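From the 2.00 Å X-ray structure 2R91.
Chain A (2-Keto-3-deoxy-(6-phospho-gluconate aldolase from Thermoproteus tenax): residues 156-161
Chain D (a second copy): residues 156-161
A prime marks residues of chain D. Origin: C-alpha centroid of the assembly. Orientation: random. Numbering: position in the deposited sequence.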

# COMPACT_ATOMS: atom_id res chain seq x y z
N ASN A 156 15.06 -4.34 3.15
CA ASN A 156 13.82 -4.88 2.62
C ASN A 156 13.39 -6.09 3.45
O ASN A 156 14.22 -6.96 3.72
CB ASN A 156 14.10 -5.33 1.18
CG ASN A 156 12.83 -5.47 0.35
OD1 ASN A 156 11.81 -6.01 0.81
ND2 ASN A 156 12.88 -4.95 -0.87
N GLU A 157 12.11 -6.16 3.84
CA GLU A 157 11.60 -7.31 4.60
C GLU A 157 11.42 -8.55 3.72
O GLU A 157 11.31 -9.66 4.24
CB GLU A 157 10.26 -6.99 5.28
CG GLU A 157 10.32 -5.92 6.37
CD GLU A 157 11.14 -6.28 7.62
OE1 GLU A 157 11.22 -7.49 8.03
OE2 GLU A 157 11.70 -5.33 8.20
N SER A 158 11.39 -8.37 2.40
CA SER A 158 11.23 -9.52 1.51
C SER A 158 12.59 -10.18 1.14
O SER A 158 13.33 -9.68 0.30
CB SER A 158 10.45 -9.10 0.27
OG SER A 158 10.51 -10.10 -0.72
N LEU A 159 12.92 -11.30 1.80
CA LEU A 159 14.19 -11.97 1.52
C LEU A 159 14.27 -12.44 0.06
O LEU A 159 15.34 -12.43 -0.55
CB LEU A 159 14.39 -13.15 2.47
CG LEU A 159 15.78 -13.78 2.45
CD1 LEU A 159 16.87 -12.74 2.85
CD2 LEU A 159 15.83 -15.03 3.43
N ALA A 160 13.13 -12.83 -0.50
CA ALA A 160 13.10 -13.26 -1.91
C ALA A 160 13.48 -12.11 -2.85
O ALA A 160 14.15 -12.32 -3.82
CB ALA A 160 11.73 -13.79 -2.27
N HIS A 161 13.03 -10.91 -2.54
CA HIS A 161 13.39 -9.73 -3.36
C HIS A 161 14.92 -9.60 -3.37
O HIS A 161 15.55 -9.40 -4.43
CB HIS A 161 12.68 -8.50 -2.74
CG HIS A 161 12.83 -7.24 -3.54
ND1 HIS A 161 13.95 -6.45 -3.48
CD2 HIS A 161 12.00 -6.65 -4.44
CE1 HIS A 161 13.81 -5.41 -4.30
NE2 HIS A 161 12.63 -5.50 -4.89
N ASN D 156 3.23 -15.66 2.61
CA ASN D 156 3.75 -14.34 2.95
C ASN D 156 5.17 -14.22 2.41
O ASN D 156 5.98 -15.14 2.57
CB ASN D 156 3.77 -14.21 4.48
CG ASN D 156 3.73 -12.76 4.97
OD1 ASN D 156 4.47 -11.91 4.49
ND2 ASN D 156 2.89 -12.49 5.93
N GLU D 157 5.49 -13.08 1.79
CA GLU D 157 6.84 -12.87 1.28
C GLU D 157 7.80 -12.46 2.38
O GLU D 157 9.02 -12.48 2.18
CB GLU D 157 6.83 -11.86 0.13
CG GLU D 157 6.09 -12.38 -1.08
CD GLU D 157 6.99 -13.16 -2.03
OE1 GLU D 157 7.84 -13.98 -1.55
OE2 GLU D 157 6.84 -12.94 -3.26
N SER D 158 7.25 -12.10 3.54
CA SER D 158 8.09 -11.71 4.66
C SER D 158 8.45 -12.91 5.56
O SER D 158 7.65 -13.33 6.40
CB SER D 158 7.41 -10.61 5.47
OG SER D 158 8.10 -10.47 6.71
N LEU D 159 9.65 -13.47 5.37
CA LEU D 159 10.07 -14.62 6.16
C LEU D 159 10.19 -14.28 7.63
O LEU D 159 9.92 -15.12 8.49
CB LEU D 159 11.38 -15.22 5.61
CG LEU D 159 11.84 -16.56 6.21
CD1 LEU D 159 10.84 -17.67 5.78
CD2 LEU D 159 13.25 -16.94 5.71
N ALA D 160 10.57 -13.04 7.97
CA ALA D 160 10.63 -12.72 9.40
C ALA D 160 9.23 -12.77 10.03
O ALA D 160 9.07 -13.10 11.19
CB ALA D 160 11.29 -11.31 9.65
N HIS D 161 8.21 -12.41 9.26
CA HIS D 161 6.81 -12.49 9.76
C HIS D 161 6.48 -13.95 10.12
O HIS D 161 5.95 -14.24 11.22
CB HIS D 161 5.87 -11.96 8.66
CG HIS D 161 4.43 -11.86 9.08
ND1 HIS D 161 3.57 -12.94 9.06
CD2 HIS D 161 3.70 -10.80 9.50
CE1 HIS D 161 2.37 -12.55 9.48
NE2 HIS D 161 2.42 -11.25 9.73
O HOH W 1 10.75 -10.54 6.69
O HOH W 2 11.15 -12.27 3.31

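No direct hydrogen bond joins the two stretches; water and close packing do the work across 277 Å² of buried surface. Asn156 lies out of reach of chain D but shapes the turn: with chi1 in t, its OD1 accepts from Ser158 N at 2.9 Å, and Asn156′ does the same in its own chain.

Glu157 supplies the key polar atom, its carbonyl O, which accepts from both waters. Water 2 sits between the chains, donating to Glu157 O (2.8 Å) and Glu157′ O (2.4 Å) and accepting from Leu159 N (2.5 Å) and Leu159′ N (2.8 Å), so one molecule satisfies four backbone groups. Water 1 donates to Glu157 O at 2.7 Å, meets Ser158′ OG at 2.7 Å and accepts from Ala160′ N at 2.8 Å. The Glu157 side chain, m at chi1 and chi2, brings OE1 to 4.1 Å from Ala160′ CB.

Ser158 caps its helix, OG accepting from His161 N at 3.2 Å. Its CA lies 3.8 Å from Glu157′ O, a close approach made by the backbone, while its CA-to-CB bond points sideways. Leu159 points toward chain D, and its CD2 meets Leu159′ CD2 at 3.9 Å, an apolar contact between buried residues. Ala160 also points toward chain D, its CB 4.0 Å from Glu157′ OE1. His161 contributes its backbone N to the cap, while its side chain stays clear.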